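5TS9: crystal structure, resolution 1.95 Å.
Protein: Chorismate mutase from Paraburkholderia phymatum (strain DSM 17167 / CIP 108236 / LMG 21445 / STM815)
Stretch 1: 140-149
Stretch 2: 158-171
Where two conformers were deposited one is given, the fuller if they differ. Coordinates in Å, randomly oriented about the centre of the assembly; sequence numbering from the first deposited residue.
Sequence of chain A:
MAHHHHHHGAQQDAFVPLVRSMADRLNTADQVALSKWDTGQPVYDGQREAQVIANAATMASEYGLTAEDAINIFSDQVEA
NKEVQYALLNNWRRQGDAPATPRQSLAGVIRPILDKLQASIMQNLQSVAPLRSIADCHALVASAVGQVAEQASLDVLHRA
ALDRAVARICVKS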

ATOM      1  N   LEU A 140     -19.903  -1.877  -6.259  1.00 29.60           N
ATOM      2  CA  LEU A 140     -20.521  -2.154  -4.967  1.00 23.37           C
ATOM      3  C   LEU A 140     -19.488  -2.078  -3.850  1.00 24.82           C
ATOM      4  O   LEU A 140     -19.705  -1.419  -2.822  1.00 23.02           O
ATOM      5  CB  LEU A 140     -21.191  -3.530  -5.011  1.00 24.53           C
ATOM      6  CG  LEU A 140     -22.318  -3.640  -6.052  1.00 25.98           C
ATOM      7  CD1 LEU A 140     -22.799  -5.079  -6.218  1.00 26.78           C
ATOM      8  CD2 LEU A 140     -23.456  -2.733  -5.661  1.00 26.96           C
ATOM      9  N   VAL A 141     -18.332  -2.707  -4.066  1.00 22.16           N
ATOM     10  CA  VAL A 141     -17.253  -2.673  -3.080  1.00 19.46           C
ATOM     11  C   VAL A 141     -16.801  -1.235  -2.836  1.00 21.16           C
ATOM     12  O   VAL A 141     -16.691  -0.793  -1.686  1.00 19.54           O
ATOM     13  CB  VAL A 141     -16.106  -3.590  -3.542  1.00 18.88           C
ATOM     14  CG1 VAL A 141     -14.872  -3.409  -2.685  1.00 17.58           C
ATOM     15  CG2 VAL A 141     -16.572  -5.051  -3.468  1.00 20.27           C
ATOM     16  N   ALA A 142     -16.587  -0.464  -3.913  1.00 19.24           N
ATOM     17  CA  ALA A 142     -16.199   0.942  -3.738  1.00 21.88           C
ATOM     18  C   ALA A 142     -17.251   1.710  -2.939  1.00 19.53           C
ATOM     19  O   ALA A 142     -16.908   2.530  -2.078  1.00 22.58           O
ATOM     20  CB  ALA A 142     -15.965   1.620  -5.093  1.00 23.39           C
ATOM     21  N   SER A 143     -18.537   1.446  -3.197  1.00 20.77           N
ATOM     22  CA  SER A 143     -19.586   2.109  -2.422  0.61 25.82           C
ATOM     23  C   SER A 143     -19.550   1.679  -0.960  1.00 25.31           C
ATOM     24  O   SER A 143     -19.690   2.515  -0.062  1.00 24.55           O
ATOM     25  CB  SER A 143     -20.961   1.829  -3.028  0.61 25.15           C
ATOM     26  OG  SER A 143     -21.116   2.524  -4.244  0.61 26.50           O
ATOM     27  N   ALA A 144     -19.341   0.382  -0.705  1.00 20.40           N
ATOM     28  CA  ALA A 144     -19.259  -0.120   0.664  1.00 22.42           C
ATOM     29  C   ALA A 144     -18.112   0.525   1.427  1.00 24.60           C
ATOM     30  O   ALA A 144     -18.237   0.835   2.616  1.00 22.57           O
ATOM     31  CB  ALA A 144     -19.091  -1.640   0.648  1.00 20.63           C
ATOM     32  N   VAL A 145     -16.978   0.720   0.760  1.00 21.11           N
ATOM     33  CA  VAL A 145     -15.862   1.415   1.385  1.00 20.18           C
ATOM     34  C   VAL A 145     -16.254   2.844   1.722  1.00 20.10           C
ATOM     35  O   VAL A 145     -15.926   3.364   2.799  1.00 21.88           O
ATOM     36  CB  VAL A 145     -14.649   1.369   0.455  1.00 17.19           C
ATOM     37  CG1 VAL A 145     -13.593   2.364   0.916  1.00 15.53           C
ATOM     38  CG2 VAL A 145     -14.102  -0.057   0.402  1.00 17.97           C
ATOM     39  N   GLY A 146     -16.968   3.496   0.811  1.00 18.35           N
ATOM     40  CA  GLY A 146     -17.464   4.832   1.091  1.00 23.41           C
ATOM     41  C   GLY A 146     -18.381   4.863   2.298  1.00 25.41           C
ATOM     42  O   GLY A 146     -18.223   5.699   3.196  1.00 24.07           O
ATOM     43  N   GLN A 147     -19.341   3.937   2.350  1.00 22.58           N
ATOM     44  CA  GLN A 147     -20.272   3.904   3.473  0.51 22.05           C
ATOM     45  C   GLN A 147     -19.539   3.660   4.784  1.00 21.79           C
ATOM     46  O   GLN A 147     -19.778   4.348   5.780  1.00 24.73           O
ATOM     47  CB  GLN A 147     -21.339   2.832   3.251  0.51 24.12           C
ATOM     48  CG  GLN A 147     -22.429   2.840   4.308  0.51 25.59           C
ATOM     49  CD  GLN A 147     -23.528   1.838   4.023  0.51 28.81           C
ATOM     50  OE1 GLN A 147     -23.883   1.602   2.871  0.51 34.00           O
ATOM     51  NE2 GLN A 147     -24.069   1.236   5.077  0.51 25.59           N
ATOM     52  N   VAL A 148     -18.627   2.689   4.799  1.00 19.15           N
ATOM     53  CA  VAL A 148     -17.924   2.355   6.033  1.00 20.35           C
ATOM     54  C   VAL A 148     -17.033   3.511   6.479  1.00 26.58           C
ATOM     55  O   VAL A 148     -16.918   3.807   7.678  1.00 22.60           O
ATOM     56  CB  VAL A 148     -17.130   1.053   5.829  1.00 19.97           C
ATOM     57  CG1 VAL A 148     -16.084   0.887   6.916  1.00 19.01           C
ATOM     58  CG2 VAL A 148     -18.112  -0.165   5.782  1.00 21.35           C
ATOM     59  N   ALA A 149     -16.396   4.186   5.526  1.00 23.53           N
ATOM     60  CA  ALA A 149     -15.558   5.324   5.869  1.00 21.74           C
ATOM     61  C   ALA A 149     -16.392   6.463   6.445  1.00 26.11           C
ATOM     62  O   ALA A 149     -15.988   7.092   7.426  1.00 22.94           O
ATOM     63  CB  ALA A 149     -14.761   5.765   4.640  1.00 23.12           C
ATOM     64  N   HIS A 158      -6.823   6.476   5.919  1.00 13.38           N
ATOM     65  CA  HIS A 158      -7.421   5.182   6.233  1.00 17.35           C
ATOM     66  C   HIS A 158      -8.388   4.726   5.146  1.00 14.88           C
ATOM     67  O   HIS A 158      -8.483   3.524   4.875  1.00 15.72           O
ATOM     68  CB  HIS A 158      -8.117   5.245   7.580  1.00 15.03           C
ATOM     69  CG  HIS A 158      -7.169   5.270   8.737  1.00 22.66           C
ATOM     70  ND1 HIS A 158      -6.511   6.418   9.140  1.00 23.82           N
ATOM     71  CD2 HIS A 158      -6.747   4.283   9.563  1.00 22.28           C
ATOM     72  CE1 HIS A 158      -5.738   6.137  10.176  1.00 22.99           C
ATOM     73  NE2 HIS A 158      -5.862   4.848  10.453  1.00 25.65           N
ATOM     74  N   ARG A 159      -9.101   5.654   4.505  1.00 14.87           N
ATOM     75  CA  ARG A 159      -9.954   5.236   3.392  1.00 14.19           C
ATOM     76  C   ARG A 159      -9.115   4.746   2.219  1.00 15.73           C
ATOM     77  O   ARG A 159      -9.447   3.732   1.583  1.00 13.84           O
ATOM     78  CB  ARG A 159     -10.876   6.380   2.964  1.00 17.72           C
ATOM     79  CG  ARG A 159     -11.932   5.955   1.928  1.00 16.08           C
ATOM     80  CD  ARG A 159     -12.890   7.109   1.573  1.00 23.35           C
ATOM     81  NE  ARG A 159     -12.428   7.802   0.376  1.00 42.69           N
ATOM     82  CZ  ARG A 159     -11.881   9.014   0.369  1.00 52.80           C
ATOM     83  NH1 ARG A 159     -11.740   9.689   1.502  1.00 54.94           N
ATOM     84  NH2 ARG A 159     -11.482   9.561  -0.775  1.00 55.08           N
ATOM     85  N   ALA A 160      -8.018   5.449   1.922  1.00 20.21           N
ATOM     86  CA  ALA A 160      -7.122   5.002   0.857  1.00 18.07           C
ATOM     87  C   ALA A 160      -6.628   3.589   1.124  1.00 16.24           C
ATOM     88  O   ALA A 160      -6.620   2.741   0.222  1.00 13.19           O
ATOM     89  CB  ALA A 160      -5.943   5.964   0.714  1.00 17.69           C
ATOM     90  N   ALA A 161      -6.242   3.308   2.365  1.00 11.85           N
ATOM     91  CA  ALA A 161      -5.746   1.985   2.700  1.00 13.01           C
ATOM     92  C   ALA A 161      -6.878   0.972   2.816  1.00 14.61           C
ATOM     93  O   ALA A 161      -6.659  -0.226   2.585  1.00 16.17           O
ATOM     94  CB  ALA A 161      -4.916   2.051   3.996  1.00 13.55           C
ATOM     95  N   LEU A 162      -8.099   1.415   3.145  1.00 12.73           N
ATOM     96  CA  LEU A 162      -9.229   0.494   3.034  1.00 12.75           C
ATOM     97  C   LEU A 162      -9.444   0.087   1.572  1.00 15.75           C
ATOM     98  O   LEU A 162      -9.682  -1.090   1.278  1.00 14.11           O
ATOM     99  CB  LEU A 162     -10.503   1.122   3.624  1.00 13.30           C
ATOM    100  CG  LEU A 162     -11.728   0.195   3.759  1.00 16.81           C
ATOM    101  CD1 LEU A 162     -11.341  -1.136   4.359  1.00 16.70           C
ATOM    102  CD2 LEU A 162     -12.816   0.835   4.600  1.00 18.67           C
ATOM    103  N   ASP A 163      -9.313   1.036   0.641  1.00 13.69           N
ATOM    104  CA  ASP A 163      -9.384   0.696  -0.787  1.00 13.65           C
ATOM    105  C   ASP A 163      -8.296  -0.306  -1.182  1.00 16.55           C
ATOM    106  O   ASP A 163      -8.505  -1.136  -2.074  1.00 15.72           O
ATOM    107  CB  ASP A 163      -9.237   1.951  -1.652  1.00 14.54           C
ATOM    108  CG  ASP A 163     -10.512   2.837  -1.690  1.00 22.06           C
ATOM    109  OD1 ASP A 163     -11.659   2.326  -1.661  1.00 16.26           O
ATOM    110  OD2 ASP A 163     -10.340   4.067  -1.796  1.00 20.61           O
ATOM    111  N   ARG A 164      -7.122  -0.235  -0.547  1.00 13.10           N
ATOM    112  CA  ARG A 164      -6.085  -1.233  -0.792  1.00 16.69           C
ATOM    113  C   ARG A 164      -6.498  -2.586  -0.228  1.00 16.24           C
ATOM    114  O   ARG A 164      -6.262  -3.631  -0.853  1.00 16.77           O
ATOM    115  CB  ARG A 164      -4.755  -0.766  -0.168  1.00 12.66           C
ATOM    116  CG  ARG A 164      -3.587  -1.770  -0.289  1.00 11.94           C
ATOM    117  CD  ARG A 164      -3.106  -1.863  -1.745  1.00 16.06           C
ATOM    118  NE  ARG A 164      -2.016  -2.816  -1.961  1.00 19.47           N
ATOM    119  CZ  ARG A 164      -2.199  -4.126  -2.091  1.00 21.51           C
ATOM    120  NH1 ARG A 164      -3.428  -4.634  -1.997  1.00 18.43           N
ATOM    121  NH2 ARG A 164      -1.155  -4.929  -2.298  1.00 19.81           N
ATOM    122  N   ALA A 165      -7.139  -2.592   0.944  1.00 12.60           N
ATOM    123  CA  ALA A 165      -7.464  -3.865   1.588  1.00 12.91           C
ATOM    124  C   ALA A 165      -8.537  -4.649   0.835  1.00 17.12           C
ATOM    125  O   ALA A 165      -8.487  -5.882   0.810  1.00 18.18           O
ATOM    126  CB  ALA A 165      -7.903  -3.627   3.033  1.00 12.86           C
ATOM    127  N   VAL A 166      -9.498  -3.972   0.209  1.00 14.60           N
ATOM    128  CA  VAL A 166     -10.616  -4.634  -0.469  1.00 14.69           C
ATOM    129  C   VAL A 166     -10.265  -5.031  -1.901  1.00 15.07           C
ATOM    130  O   VAL A 166     -11.131  -5.486  -2.663  1.00 15.88           O
ATOM    131  CB  VAL A 166     -11.860  -3.725  -0.475  1.00 15.07           C
ATOM    132  CG1 VAL A 166     -12.274  -3.383   0.950  1.00 14.90           C
ATOM    133  CG2 VAL A 166     -11.593  -2.463  -1.311  1.00 14.94           C
ATOM    134  N   ALA A 167      -8.991  -4.859  -2.265  1.00 17.25           N
ATOM    135  CA  ALA A 167      -8.527  -4.973  -3.651  1.00 19.10           C
ATOM    136  C   ALA A 167      -9.035  -6.218  -4.376  1.00 20.53           C
ATOM    137  O   ALA A 167      -9.367  -6.158  -5.570  1.00 17.90           O
ATOM    138  CB  ALA A 167      -6.996  -4.952  -3.664  1.00 14.72           C
ATOM    139  N   ARG A 168      -9.049  -7.367  -3.715  1.00 17.81           N
ATOM    140  CA  ARG A 168      -9.387  -8.597  -4.429  1.00 18.16           C
ATOM    141  C   ARG A 168     -10.584  -9.324  -3.812  1.00 22.32           C
ATOM    142  O   ARG A 168     -10.686 -10.554  -3.876  1.00 19.21           O
ATOM    143  CB  ARG A 168      -8.161  -9.500  -4.525  1.00 18.93           C
ATOM    144  CG  ARG A 168      -7.012  -8.768  -5.217  1.00 24.51           C
ATOM    145  CD  ARG A 168      -5.829  -9.652  -5.514  1.00 26.76           C
ATOM    146  NE  ARG A 168      -4.928  -9.677  -4.377  1.00 19.97           N
ATOM    147  CZ  ARG A 168      -3.725 -10.245  -4.387  1.00 21.16           C
ATOM    148  NH1 ARG A 168      -3.268 -10.847  -5.485  1.00 19.68           N
ATOM    149  NH2 ARG A 168      -2.978 -10.198  -3.295  1.00 18.04           N
ATOM    150  N   ILE A 169     -11.504  -8.575  -3.207  1.00 17.50           N
ATOM    151  CA  ILE A 169     -12.829  -9.132  -2.942  1.00 18.33           C
ATOM    152  C   ILE A 169     -13.482  -9.561  -4.253  1.00 26.61           C
ATOM    153  O   ILE A 169     -13.950 -10.698  -4.406  1.00 20.43           O
ATOM    154  CB  ILE A 169     -13.697  -8.106  -2.200  1.00 18.05           C
ATOM    155  CG1 ILE A 169     -13.151  -7.856  -0.792  1.00 20.63           C
ATOM    156  CG2 ILE A 169     -15.148  -8.558  -2.163  1.00 19.13           C
ATOM    157  CD1 ILE A 169     -13.913  -6.755  -0.064  1.00 17.00           C
ATOM    158  N   CYS A 170     -13.527  -8.653  -5.212  1.00 19.54           N
ATOM    159  CA  CYS A 170     -14.081  -8.956  -6.525  1.00 20.75           C
ATOM    160  C   CYS A 170     -13.140  -9.871  -7.281  1.00 25.15           C
ATOM    161  O   CYS A 170     -11.933  -9.624  -7.324  1.00 26.56           O
ATOM    162  CB  CYS A 170     -14.278  -7.671  -7.320  1.00 27.66           C
ATOM    163  SG  CYS A 170     -15.446  -6.563  -6.562  1.00 28.45           S
ATOM    164  N   VAL A 171     -13.686 -10.915  -7.894  1.00 30.62           N
ATOM    165  CA  VAL A 171     -12.905 -11.836  -8.712  1.00 41.59           C
ATOM    166  C   VAL A 171     -13.649 -12.061 -10.019  1.00 44.55           C
ATOM    167  O   VAL A 171     -14.874 -12.205 -10.027  1.00 45.80           O
ATOM    168  CB  VAL A 171     -12.637 -13.170  -7.983  1.00 36.34           C
ATOM    169  CG1 VAL A 171     -11.669 -12.946  -6.828  1.00 37.63           C
ATOM    170  CG2 VAL A 171     -13.925 -13.745  -7.462  1.00 41.83           C
TER

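A helix can be packed against a helix and the turn that follows it by side chains, with no hydrogen bond between them, and this chorismate mutase offers a compact example. The helices run in roughly opposite directions, their axes inclined at 146° and 10.2 Å apart at closest approach. The contact buries 429 Å² of surface, most of the first stretch's share belonging to Val-141 and Val-145, one helical turn apart.

Arg-159 is the first residue of the second stretch to make contact. Its CA-to-CB bond points sideways, but the extended start of the chain (chi1 and chi2 both t) lays methylenes against the first helix: CD lies 3.8 Å from Ala-149 CB and CG 4.1 Å from Val-145 CG1. The small methyl of Ala-149 accompanies the closest backbone approach in the register, 6.1 Å between Ala-149 CA and Arg-159 CA. NH2 of the guanidinium is hydrogen-bonded elsewhere in the structure.

One turn on, Leu-162 points toward the partner and spans two of its valines, with CG 4.0 Å from Val-145 CG1 and CD2 4.0 Å from Val-148 CG1. Asp-163 is the one residue here that brings a charged atom to the contact. Its OD1 reaches within 3.2 Å of Val-145 CG1, a close contact with a methyl that cannot satisfy a carboxylate; both oxygens are hydrogen-bonded elsewhere.

Val-166, the first residue to leave helical phi/psi, fits between the two central valines: CG1 is 3.8 Å from Val-145 CG2, and CG2 is 3.7 Å from Val-141 CG1. Beyond it the chain still supplies apolar atoms. Ile-169 CG2 lies 4.0 Å from Val-141 CG2, and Cys-170 SG approaches that same methyl to 3.6 Å, although the cysteine is also covalently bonded to a group elsewhere. The principle is plain: branched aliphatic side chains supply most of the packing, helped by the methylenes of an arginine, and the buried carboxylate finds its partners elsewhere.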